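Local atomic coordinates of ARF-like GTPase (PDB entry 4M9Q), a protein that belongs to the ADP-ribosylation factor family of small GTPases and holds phosphoaminophosphonic acid-guanylate ester and a magnesium ion in a P-loop fold. Residues Ile5-Leu10 against Tyr48-Phe53; Phe36-Thr41 against Phe53-Gly58; Arg104-Cys109 against Gly174-Arg179; Phe111-Asp116 against Cys144-Pro149. All coordinates share one frame; numbering follows the deposited sequence. Where two conformers were deposited one is given.

Interaction 1 of 4, residues Ile5-Leu10 against Tyr48-Phe53; sequences ITIALL and YKIEVF
Strands 3-10 and 48-55 run side by side as parallel neighbours in the central mixed sheet of the P-loop small GTPase fold. Ile-5, Thr-6, Ile-7 and Ala-8 pair with Ile-50, Glu-51, Val-52 and Phe-53. Five backbone hydrogen bonds satisfy the polar groups between them. Ile-5 N gives to Lys-49 O, and Ile-5 O takes from Glu-51 N, each at 2.9 Å. Ile-7 is used the same way: its N reaches Glu-51 O at 2.8 Å. Ile-7 O receives Phe-53 N at 2.9 Å, in a nearly straight bond of 172°. The last bond runs from Leu-9 N to Phe-53 O at 2.7 Å. Thr-6 and Ala-8 turn their backbone groups to His-73 and Val-76 instead.

Thr-6, Glu-51 and Phe-53 share one face. Thr-6 OG1 lies beside its own backbone N (chi1 -58°) and gives a weak hydrogen bond to Glu-51 OE1 at 3.5 Å. Thr-6 CG2 comes to the edge of the Phe-53 ring, in the ring plane, 3.5 Å from Phe-53 CE1. The other face carries Ile-5, Ile-7, Ile-50 and Val-52. Val-166 and Leu-165 of helix 157-190 pack there. Tyr-48 lies beside Ile-5 CG1, and its OH is hydrogen-bonded to Asp-170. The tightest apolar touch is Ile-7 CD1 on Ile-50 CG2, at 3.3 Å.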
# COMPACT_ATOMS: atom_id res chain seq x y z
N ILE A 5 -4.85 11.51 6.36
CA ILE A 5 -5.12 10.17 5.82
C ILE A 5 -4.04 9.26 6.34
O ILE A 5 -2.91 9.67 6.41
CB ILE A 5 -4.90 10.13 4.29
CG1 ILE A 5 -6.08 10.68 3.53
CG2 ILE A 5 -4.81 8.71 3.74
CD1 ILE A 5 -5.98 10.25 2.09
N THR A 6 -4.35 8.00 6.60
CA THR A 6 -3.34 7.04 6.94
C THR A 6 -3.40 5.93 5.87
O THR A 6 -4.49 5.52 5.45
CB THR A 6 -3.60 6.48 8.36
OG1 THR A 6 -3.61 7.56 9.29
CG2 THR A 6 -2.53 5.45 8.79
N ILE A 7 -2.23 5.46 5.46
CA ILE A 7 -2.13 4.49 4.41
C ILE A 7 -1.17 3.41 4.84
O ILE A 7 -0.15 3.71 5.44
CB ILE A 7 -1.54 5.16 3.18
CG1 ILE A 7 -2.59 5.97 2.48
CG2 ILE A 7 -1.06 4.18 2.16
CD1 ILE A 7 -1.88 6.84 1.44
N ALA A 8 -1.49 2.15 4.53
CA ALA A 8 -0.55 1.02 4.77
C ALA A 8 0.03 0.65 3.47
O ALA A 8 -0.68 0.49 2.50
CB ALA A 8 -1.25 -0.18 5.37
N LEU A 9 1.34 0.46 3.44
CA LEU A 9 2.07 0.08 2.20
C LEU A 9 2.34 -1.41 2.34
O LEU A 9 3.12 -1.83 3.19
CB LEU A 9 3.37 0.88 2.16
CG LEU A 9 4.27 1.11 0.95
CD1 LEU A 9 3.51 1.23 -0.35
CD2 LEU A 9 5.16 2.33 1.21
N LEU A 10 1.63 -2.21 1.57
CA LEU A 10 1.65 -3.64 1.73
C LEU A 10 2.09 -4.29 0.42
O LEU A 10 2.26 -3.61 -0.59
CB LEU A 10 0.24 -4.13 2.08
CG LEU A 10 -0.44 -3.54 3.33
CD1 LEU A 10 -1.80 -4.19 3.45
CD2 LEU A 10 0.41 -3.76 4.55
N TYR A 48 -4.10 17.05 2.04
CA TYR A 48 -3.93 16.01 3.06
C TYR A 48 -2.51 15.79 3.56
O TYR A 48 -1.54 15.86 2.82
CB TYR A 48 -4.42 14.71 2.47
CG TYR A 48 -5.89 14.67 2.28
CD1 TYR A 48 -6.46 15.05 1.09
CD2 TYR A 48 -6.72 14.31 3.31
CE1 TYR A 48 -7.83 15.05 0.92
CE2 TYR A 48 -8.09 14.33 3.16
CZ TYR A 48 -8.63 14.68 1.96
OH TYR A 48 -9.98 14.73 1.79
N LYS A 49 -2.41 15.54 4.85
CA LYS A 49 -1.20 15.05 5.47
C LYS A 49 -1.39 13.54 5.43
O LYS A 49 -2.42 13.07 5.86
CB LYS A 49 -1.10 15.57 6.91
CG LYS A 49 0.32 15.63 7.46
CD LYS A 49 0.38 16.21 8.89
CE LYS A 49 1.64 15.73 9.62
NZ LYS A 49 1.77 16.14 11.05
N ILE A 50 -0.45 12.79 4.87
CA ILE A 50 -0.59 11.34 4.70
C ILE A 50 0.47 10.63 5.52
O ILE A 50 1.66 10.80 5.27
CB ILE A 50 -0.48 10.95 3.21
CG1 ILE A 50 -1.62 11.64 2.42
CG2 ILE A 50 -0.66 9.48 3.04
CD1 ILE A 50 -1.24 12.01 1.04
N GLU A 51 0.02 9.87 6.51
CA GLU A 51 0.85 8.98 7.27
C GLU A 51 0.96 7.64 6.54
O GLU A 51 -0.07 6.98 6.29
CB GLU A 51 0.21 8.78 8.61
CG GLU A 51 1.14 8.24 9.68
CD GLU A 51 0.47 8.18 11.07
OE1 GLU A 51 -0.74 7.82 11.22
OE2 GLU A 51 1.17 8.53 12.06
N VAL A 52 2.19 7.26 6.17
CA VAL A 52 2.42 6.00 5.48
C VAL A 52 3.16 4.98 6.33
O VAL A 52 4.23 5.23 6.80
CB VAL A 52 3.24 6.21 4.20
CG1 VAL A 52 3.23 4.94 3.38
CG2 VAL A 52 2.66 7.36 3.41
N PHE A 53 2.56 3.82 6.53
CA PHE A 53 3.19 2.71 7.25
C PHE A 53 3.72 1.65 6.25
O PHE A 53 2.96 1.00 5.57
CB PHE A 53 2.18 2.10 8.18
CG PHE A 53 1.86 2.97 9.36
CD1 PHE A 53 0.63 3.61 9.46
CD2 PHE A 53 2.78 3.13 10.40
CE1 PHE A 53 0.32 4.37 10.57
CE2 PHE A 53 2.48 3.94 11.50
CZ PHE A 53 1.24 4.56 11.58

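Interaction 2 of 4, residues Phe36-Thr41 against Phe53-Gly58; sequences FGFNST and FDLGGG. With GNP (phosphoaminophosphonic acid-guanylate ester), chain D.
Asp-54 OD2 is gripped by two donors, Asn-39 ND2 and Thr-18 OG1. It sits in the hairpin of strands 38-45 and 48-55, where the second strand runs into Asp-Leu-Gly-Gly, the DxxG motif of small GTPases. The bond from Asn-39 ND2 to Asp-54 OD2 is 2.8 Å long and nearly straight, at 171°. OD2 lies in the amide plane of Asn-39, but ND2 meets it from above the carboxylate plane. The Asp-54 side chain comes within about 4 Å of the magnesium ion and Thr-18 is one of the ion's ligands, so Asp-54 probably acts from the second shell.

Backbone bonds join the strands and continue just past them. Asn-39 and Asp-54 form an antiparallel hydrogen-bonded pair: Asn-39 N to Asp-54 O is 3.1 Å, and Asp-54 N to Asn-39 O is 2.8 Å. Gly-56 N adds a bond to Gly-37 O at 3.2 Å. The next amide, Gly-57 N, gives to O2G of the bound phosphoaminophosphonic acid-guanylate ester at 2.8 Å.

Phe-38, Ser-40, Phe-53 and Leu-55 share the other face. Phe-38 CG takes the crowded position between backbone N and carbonyl carbon (chi1 76°). Phe-53 points its edge at the Phe-38 face in an offset edge-to-face pair, centroids 5.7 Å apart and planes at 71°. Leu-55 CD1 packs on Phe-38 CB. Ser-40 OG lies 3.8 Å from Phe-53 CE2.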
# COMPACT_ATOMS: atom_id res chain seq x y z
N PHE A 36 12.06 -5.92 8.79
CA PHE A 36 11.56 -6.79 9.86
C PHE A 36 10.98 -5.88 10.93
O PHE A 36 11.53 -5.78 12.01
CB PHE A 36 12.69 -7.60 10.51
CG PHE A 36 13.21 -8.73 9.66
CD1 PHE A 36 14.05 -8.48 8.58
CD2 PHE A 36 12.92 -10.04 9.99
CE1 PHE A 36 14.55 -9.53 7.82
CE2 PHE A 36 13.43 -11.09 9.24
CZ PHE A 36 14.24 -10.83 8.15
N GLY A 37 9.93 -5.16 10.59
CA GLY A 37 9.23 -4.30 11.53
C GLY A 37 8.44 -3.41 10.60
O GLY A 37 7.76 -3.95 9.68
N PHE A 38 8.59 -2.10 10.80
CA PHE A 38 8.11 -1.14 9.85
C PHE A 38 8.82 0.23 9.87
O PHE A 38 9.47 0.66 10.87
CB PHE A 38 6.62 -0.92 10.10
CG PHE A 38 6.31 -0.07 11.30
CD1 PHE A 38 6.23 1.32 11.18
CD2 PHE A 38 6.06 -0.63 12.51
CE1 PHE A 38 5.93 2.13 12.29
CE2 PHE A 38 5.79 0.17 13.64
CZ PHE A 38 5.71 1.56 13.51
N ASN A 39 8.65 0.92 8.75
CA ASN A 39 9.06 2.30 8.56
C ASN A 39 7.77 3.13 8.48
O ASN A 39 6.74 2.65 8.03
CB ASN A 39 9.86 2.38 7.25
CG ASN A 39 11.03 1.37 7.20
OD1 ASN A 39 11.90 1.36 8.07
ND2 ASN A 39 11.06 0.55 6.15
N SER A 40 7.83 4.38 8.89
CA SER A 40 6.66 5.25 9.03
C SER A 40 7.11 6.59 8.58
O SER A 40 8.11 7.08 9.06
CB SER A 40 6.29 5.31 10.52
OG SER A 40 5.36 6.31 10.86
N THR A 41 6.39 7.22 7.67
CA THR A 41 6.68 8.62 7.35
C THR A 41 5.40 9.38 6.97
O THR A 41 4.33 8.80 6.90
CB THR A 41 7.73 8.70 6.25
OG1 THR A 41 7.17 9.23 5.06
CG2 THR A 41 8.22 7.32 5.94
N PHE A 53 2.56 3.82 6.53
CA PHE A 53 3.19 2.71 7.25
C PHE A 53 3.72 1.65 6.25
O PHE A 53 2.96 1.00 5.57
CB PHE A 53 2.18 2.10 8.18
CG PHE A 53 1.86 2.97 9.36
CD1 PHE A 53 0.63 3.61 9.46
CD2 PHE A 53 2.78 3.13 10.40
CE1 PHE A 53 0.32 4.37 10.57
CE2 PHE A 53 2.48 3.94 11.50
CZ PHE A 53 1.24 4.56 11.58
N ASP A 54 5.03 1.53 6.17
CA ASP A 54 5.67 0.56 5.31
C ASP A 54 5.93 -0.70 6.12
O ASP A 54 6.81 -0.73 6.95
CB ASP A 54 6.95 1.17 4.75
CG ASP A 54 7.91 0.14 4.16
OD1 ASP A 54 7.46 -0.92 3.65
OD2 ASP A 54 9.13 0.38 4.19
N LEU A 55 5.13 -1.73 5.93
CA LEU A 55 5.22 -2.94 6.72
C LEU A 55 6.05 -3.97 5.99
O LEU A 55 5.98 -4.06 4.77
CB LEU A 55 3.82 -3.51 6.93
CG LEU A 55 2.99 -2.90 8.05
CD1 LEU A 55 3.50 -1.53 8.52
CD2 LEU A 55 1.52 -2.85 7.68
N GLY A 56 6.79 -4.77 6.72
CA GLY A 56 7.53 -5.86 6.10
C GLY A 56 6.60 -6.85 5.45
O GLY A 56 5.50 -7.06 5.95
N GLY A 57 7.04 -7.46 4.34
CA GLY A 57 6.25 -8.44 3.64
C GLY A 57 6.66 -9.88 3.76
O GLY A 57 5.99 -10.74 3.21
N GLY A 58 7.75 -10.20 4.45
CA GLY A 58 8.16 -11.58 4.66
C GLY A 58 7.06 -12.41 5.28
O GLY A 58 6.26 -11.89 6.05
PG GNP D . 10.33 -6.30 2.54
O1G GNP D . 10.87 -5.04 3.40
O2G GNP D . 8.77 -6.30 2.44
O3G GNP D . 10.98 -7.56 3.14
N3B GNP D . 10.81 -6.03 0.93
PB GNP D . 10.42 -4.54 0.23
O1B GNP D . 10.47 -3.32 1.28
O2B GNP D . 9.07 -4.72 -0.41
O3A GNP D . 11.53 -4.44 -0.90
PA GNP D . 12.65 -3.32 -1.08
O1A GNP D . 13.56 -3.63 0.05
O2A GNP D . 11.96 -2.01 -1.23
O5' GNP D . 13.23 -3.80 -2.48
C5' GNP D . 13.59 -5.19 -2.67
C4' GNP D . 14.72 -5.33 -3.73
O4' GNP D . 14.17 -4.85 -4.96
C3' GNP D . 15.90 -4.39 -3.50
O3' GNP D . 17.08 -4.83 -4.18
C2' GNP D . 15.53 -3.16 -4.24
O2' GNP D . 16.60 -2.37 -4.66
C1' GNP D . 14.90 -3.75 -5.47
N9 GNP D . 14.01 -2.87 -6.22
C8 GNP D . 13.02 -2.14 -5.69
N7 GNP D . 12.35 -1.49 -6.65
C5 GNP D . 12.92 -1.80 -7.82
C6 GNP D . 12.67 -1.40 -9.22
O6 GNP D . 11.76 -0.60 -9.52
N1 GNP D . 13.44 -1.93 -10.14
C2 GNP D . 14.45 -2.81 -9.85
N2 GNP D . 15.18 -3.26 -10.88
N3 GNP D . 14.75 -3.22 -8.59
C4 GNP D . 14.02 -2.71 -7.55

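Interaction 3 of 4, residues Arg104-Cys109 against Gly174-Arg179; sequences RDKPIC and GRLDPR
The link that enters strand 108-113 packs here against the long C-terminal helix 157-190 of the small GTPase fold. The contact is small and partly buried. It rests on Arg-104 and Lys-106 on one side and on Leu-176 and Arg-179 on the other.

The apolar part is carried by methylenes. Lys-106 CG, beside its own backbone N, meets Leu-176 CD1 at 4.1 Å as the two chains cross obliquely. Beyond CG the lysine runs extended past Arg-179, and Lys-106 CE lies 4.0 Å from Arg-179 NH2. Pro-107, next in line, packs on Leu-165, Thr-168 and Val-169 of the same helix.

Opposite charges and polar partners surround the basic groups. Asp-105 OD2 lies 3.8 Å from Arg-104 NE, a long ion pair with the oxygen well out of the guanidinium plane. Lys-106 NZ is well satisfied: it is hydrogen-bonded to Val-72 O and Phe-102 O and makes a salt bridge to Glu-183. Glu-183 also makes a long, weak ion pair with Arg-179 NH1.

The remaining charged contacts bring like charges together, which would probably be unfavourable without those partners. Lys-106 NZ lies 4.5 Å from Arg-179 NH1. Arg-104 and Arg-179 cross with their guanidinium planes 81° apart. Arg-104 NH1 stands over one face of the Arg-179 group, 3.3 Å from Arg-179 NE. Both atoms are donors, so the pair is not a bond. In the same crossing, at the edge of the Arg-104 guanidinium and in its plane, Arg-179 CD lies 3.3 Å from Arg-104 NH1.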
# COMPACT_ATOMS: atom_id res chain seq x y z
N ARG A 104 -13.48 -3.15 4.07
CA ARG A 104 -14.61 -2.96 3.17
C ARG A 104 -14.68 -1.49 2.69
O ARG A 104 -14.39 -0.59 3.43
CB ARG A 104 -15.89 -3.54 3.82
CG ARG A 104 -17.22 -2.86 3.56
CD ARG A 104 -17.48 -1.77 4.60
NE ARG A 104 -18.87 -1.70 5.03
CZ ARG A 104 -19.34 -0.84 5.94
NH1 ARG A 104 -18.53 0.02 6.53
NH2 ARG A 104 -20.63 -0.86 6.26
N ASP A 105 -14.94 -1.27 1.41
CA ASP A 105 -14.97 0.09 0.79
C ASP A 105 -13.69 0.95 0.78
O ASP A 105 -13.74 2.08 0.32
CB ASP A 105 -16.13 0.93 1.39
CG ASP A 105 -17.53 0.34 1.07
OD1 ASP A 105 -17.74 -0.25 -0.03
OD2 ASP A 105 -18.43 0.50 1.93
N LYS A 106 -12.56 0.46 1.27
CA LYS A 106 -11.33 1.23 1.24
C LYS A 106 -10.60 0.98 -0.08
O LYS A 106 -10.53 -0.17 -0.59
CB LYS A 106 -10.45 0.88 2.41
CG LYS A 106 -10.99 1.37 3.74
CD LYS A 106 -10.15 0.91 4.91
CE LYS A 106 -10.73 1.32 6.26
NZ LYS A 106 -9.93 0.74 7.38
N PRO A 107 -10.05 2.05 -0.67
CA PRO A 107 -9.43 1.92 -1.97
C PRO A 107 -8.00 1.36 -1.90
O PRO A 107 -7.33 1.48 -0.83
CB PRO A 107 -9.44 3.33 -2.48
CG PRO A 107 -9.39 4.19 -1.30
CD PRO A 107 -10.22 3.45 -0.29
N ILE A 108 -7.57 0.73 -3.01
CA ILE A 108 -6.25 0.11 -3.16
C ILE A 108 -5.53 0.67 -4.39
O ILE A 108 -6.01 0.63 -5.52
CB ILE A 108 -6.28 -1.39 -3.42
CG1 ILE A 108 -7.46 -2.08 -2.81
CG2 ILE A 108 -5.03 -2.07 -2.85
CD1 ILE A 108 -7.43 -1.98 -1.37
N CYS A 109 -4.36 1.21 -4.17
CA CYS A 109 -3.53 1.64 -5.26
C CYS A 109 -2.51 0.52 -5.46
O CYS A 109 -1.76 0.21 -4.58
CB CYS A 109 -2.87 2.94 -4.88
SG CYS A 109 -1.61 3.42 -6.04
N GLY A 174 -15.91 12.05 4.00
CA GLY A 174 -16.99 12.35 4.95
C GLY A 174 -17.59 11.12 5.63
O GLY A 174 -17.98 11.18 6.80
N ARG A 175 -17.64 10.02 4.90
CA ARG A 175 -18.13 8.75 5.43
C ARG A 175 -17.00 7.91 5.98
O ARG A 175 -17.12 7.30 7.03
CB ARG A 175 -18.86 7.97 4.33
CG ARG A 175 -20.25 8.53 4.06
CD ARG A 175 -20.90 7.96 2.81
NE ARG A 175 -20.29 8.47 1.58
CZ ARG A 175 -20.88 8.47 0.38
NH1 ARG A 175 -22.11 7.99 0.21
NH2 ARG A 175 -20.22 8.95 -0.68
N LEU A 176 -15.89 7.89 5.26
CA LEU A 176 -14.76 7.03 5.58
C LEU A 176 -14.03 7.38 6.88
O LEU A 176 -13.64 6.49 7.66
CB LEU A 176 -13.76 7.09 4.42
CG LEU A 176 -12.76 5.96 4.27
CD1 LEU A 176 -13.41 4.61 4.50
CD2 LEU A 176 -12.17 6.04 2.88
N ASP A 177 -13.81 8.67 7.12
CA ASP A 177 -12.93 9.07 8.21
C ASP A 177 -13.54 8.74 9.57
O ASP A 177 -12.87 8.13 10.41
CB ASP A 177 -12.55 10.54 8.11
CG ASP A 177 -11.54 10.93 9.15
OD1 ASP A 177 -11.82 11.87 9.95
OD2 ASP A 177 -10.49 10.26 9.18
N PRO A 178 -14.81 9.12 9.80
CA PRO A 178 -15.48 8.73 11.05
C PRO A 178 -15.44 7.24 11.31
O PRO A 178 -15.12 6.82 12.42
CB PRO A 178 -16.92 9.17 10.84
CG PRO A 178 -16.87 10.26 9.82
CD PRO A 178 -15.68 9.95 8.94
N ARG A 179 -15.72 6.44 10.28
CA ARG A 179 -15.59 5.01 10.37
C ARG A 179 -14.16 4.64 10.76
O ARG A 179 -13.96 3.85 11.67
CB ARG A 179 -15.98 4.33 9.05
CG ARG A 179 -15.44 2.91 8.91
CD ARG A 179 -16.33 2.03 8.06
NE ARG A 179 -15.78 1.81 6.73
CZ ARG A 179 -14.91 0.85 6.40
NH1 ARG A 179 -14.41 0.00 7.30
NH2 ARG A 179 -14.53 0.76 5.15

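Interaction 4 of 4, residues Phe111-Asp116 against Cys144-Pro149; sequences FANKQD and CTAKMP. With GNP (phosphoaminophosphonic acid-guanylate ester), chain D.
The NKxD motif at the end of strand 108-113 meets the Thr-Ala-Lys loop after strand 139-143, and together they form the base pocket of this small GTPase. Cys-144 N gives to Ala-112 O at 3.1 Å, an oxygen that also takes Gln-115 NE2. Gln-115 NE2 is hydrogen-bonded to Ala-121 O as well. Gln-115 N returns a bond to Cys-144 O, also 3.1 Å. Asn-113 OD1 receives Ala-146 N in its carbonyl plane at 3.0 Å, while Asn-113 ND2 is bonded to Ala-15 O. Asn-113 thus ties the loop to the P-loop.

Phosphoaminophosphonic acid-guanylate ester is gripped at its base. Asp-116 OD1 takes N1 of the ligand at 2.7 Å and Asp-116 OD2 takes N2 of the ligand at 2.8 Å. Lys-147 N gives to O6 of the ligand at 3.2 Å. The extended Lys-114 chain lies along one face of the base, with Lys-114 CG 3.7 Å from ligand C6. Its NZ forms a salt bridge with Asp-80. On the opposite face Lys-147 CB lies 3.5 Å from ligand C5. The carboxylate accepts two N-H groups and a backbone amide donates to O6. This pattern complements the guanine edge and is consistent with recognition of that base.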
# COMPACT_ATOMS: atom_id res chain seq x y z
N PHE A 111 0.67 -0.91 -7.28
CA PHE A 111 1.80 -0.53 -8.10
C PHE A 111 2.42 -1.76 -8.73
O PHE A 111 2.86 -2.67 -8.05
CB PHE A 111 2.83 0.21 -7.28
CG PHE A 111 2.48 1.64 -7.00
CD1 PHE A 111 2.40 2.52 -8.01
CD2 PHE A 111 2.32 2.10 -5.72
CE1 PHE A 111 2.12 3.85 -7.77
CE2 PHE A 111 2.06 3.44 -5.45
CZ PHE A 111 1.94 4.32 -6.47
N ALA A 112 2.42 -1.81 -10.04
CA ALA A 112 3.07 -2.92 -10.76
C ALA A 112 4.52 -2.51 -10.90
O ALA A 112 4.91 -1.92 -11.91
CB ALA A 112 2.44 -3.13 -12.15
N ASN A 113 5.30 -2.80 -9.88
CA ASN A 113 6.66 -2.27 -9.75
C ASN A 113 7.73 -3.01 -10.60
O ASN A 113 7.53 -4.11 -11.10
CB ASN A 113 7.05 -2.25 -8.28
CG ASN A 113 8.31 -1.46 -8.03
OD1 ASN A 113 8.55 -0.41 -8.67
ND2 ASN A 113 9.14 -1.95 -7.13
N LYS A 114 8.86 -2.36 -10.78
CA LYS A 114 10.05 -2.97 -11.44
C LYS A 114 9.88 -3.05 -12.96
O LYS A 114 10.29 -4.01 -13.58
CB LYS A 114 10.35 -4.35 -10.83
CG LYS A 114 10.49 -4.35 -9.29
CD LYS A 114 11.44 -5.45 -8.80
CE LYS A 114 11.42 -5.63 -7.30
NZ LYS A 114 12.12 -6.87 -6.83
N GLN A 115 9.31 -2.01 -13.56
CA GLN A 115 9.08 -1.95 -14.99
C GLN A 115 10.34 -1.71 -15.79
O GLN A 115 10.30 -1.74 -17.01
CB GLN A 115 8.06 -0.89 -15.35
CG GLN A 115 6.65 -1.13 -14.81
CD GLN A 115 5.91 -2.22 -15.53
OE1 GLN A 115 6.01 -2.33 -16.72
NE2 GLN A 115 5.12 -3.00 -14.80
N ASP A 116 11.46 -1.47 -15.12
CA ASP A 116 12.79 -1.45 -15.78
C ASP A 116 13.29 -2.84 -16.08
O ASP A 116 14.17 -3.03 -16.91
CB ASP A 116 13.83 -0.74 -14.90
CG ASP A 116 13.96 -1.41 -13.52
OD1 ASP A 116 12.93 -1.70 -12.81
OD2 ASP A 116 15.13 -1.66 -13.13
N CYS A 144 5.21 1.11 -12.49
CA CYS A 144 6.18 2.07 -12.01
C CYS A 144 7.54 1.44 -11.84
O CYS A 144 7.73 0.22 -12.00
CB CYS A 144 5.74 2.64 -10.67
SG CYS A 144 5.75 1.37 -9.40
N THR A 145 8.49 2.30 -11.50
CA THR A 145 9.88 1.91 -11.24
C THR A 145 10.35 2.69 -10.03
O THR A 145 10.73 3.84 -10.11
CB THR A 145 10.73 2.25 -12.49
OG1 THR A 145 10.13 1.56 -13.57
CG2 THR A 145 12.18 1.83 -12.34
N ALA A 146 10.22 2.06 -8.89
CA ALA A 146 10.54 2.66 -7.62
C ALA A 146 12.04 2.92 -7.58
O ALA A 146 12.48 3.79 -6.85
CB ALA A 146 10.14 1.70 -6.49
N LYS A 147 12.84 2.15 -8.30
CA LYS A 147 14.29 2.34 -8.33
C LYS A 147 14.74 2.80 -9.71
O LYS A 147 15.23 2.00 -10.50
CB LYS A 147 15.02 1.04 -7.96
CG LYS A 147 16.49 1.22 -7.59
CD LYS A 147 17.22 -0.10 -7.43
CE LYS A 147 18.74 0.08 -7.26
NZ LYS A 147 19.57 -0.68 -8.25
N MET A 148 14.61 4.09 -9.98
CA MET A 148 15.12 4.66 -11.25
C MET A 148 16.67 4.67 -11.23
O MET A 148 17.29 4.58 -10.16
CB MET A 148 14.55 6.07 -11.52
CG MET A 148 13.05 6.11 -11.84
SD MET A 148 12.61 5.57 -13.52
CE MET A 148 12.60 7.13 -14.43
N PRO A 149 17.31 4.74 -12.41
CA PRO A 149 18.78 4.67 -12.45
C PRO A 149 19.49 5.78 -11.67
O PRO A 149 18.85 6.68 -11.14
CB PRO A 149 19.11 4.79 -13.96
CG PRO A 149 17.86 4.45 -14.69
CD PRO A 149 16.71 4.78 -13.76
PG GNP D . 10.33 -6.30 2.54
O1G GNP D . 10.87 -5.04 3.40
O2G GNP D . 8.77 -6.30 2.44
O3G GNP D . 10.98 -7.56 3.14
N3B GNP D . 10.81 -6.03 0.93
PB GNP D . 10.42 -4.54 0.23
O1B GNP D . 10.47 -3.32 1.28
O2B GNP D . 9.07 -4.72 -0.41
O3A GNP D . 11.53 -4.44 -0.90
PA GNP D . 12.65 -3.32 -1.08
O1A GNP D . 13.56 -3.63 0.05
O2A GNP D . 11.96 -2.01 -1.23
O5' GNP D . 13.23 -3.80 -2.48
C5' GNP D . 13.59 -5.19 -2.67
C4' GNP D . 14.72 -5.33 -3.73
O4' GNP D . 14.17 -4.85 -4.96
C3' GNP D . 15.90 -4.39 -3.50
O3' GNP D . 17.08 -4.83 -4.18
C2' GNP D . 15.53 -3.16 -4.24
O2' GNP D . 16.60 -2.37 -4.66
C1' GNP D . 14.90 -3.75 -5.47
N9 GNP D . 14.01 -2.87 -6.22
C8 GNP D . 13.02 -2.14 -5.69
N7 GNP D . 12.35 -1.49 -6.65
C5 GNP D . 12.92 -1.80 -7.82
C6 GNP D . 12.67 -1.40 -9.22
O6 GNP D . 11.76 -0.60 -9.52
N1 GNP D . 13.44 -1.93 -10.14
C2 GNP D . 14.45 -2.81 -9.85
N2 GNP D . 15.18 -3.26 -10.88
N3 GNP D . 14.75 -3.22 -8.59
C4 GNP D . 14.02 -2.71 -7.55

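Interactions 1 and 2 share Phe-53 and are adjacent strand pairs of one sheet, their centres 12 Å apart. A probable hydrogen bond from Val-52 N to Thr-41 O, 2.7 Å, joins them, and Leu-10 packs on Leu-55. Interactions 2 and 4 both touch phosphoaminophosphonic acid-guanylate ester, with centres 19 Å apart. Interaction 2 meets its terminal phosphate beside the magnesium ion; interaction 4 holds its base. Interactions 3 and 4 lie at the two ends of strand 108-113, with centres 27 Å apart on opposite sides of the chain centre. Interaction 3 therefore belongs to the end of the sheet far from the base pocket.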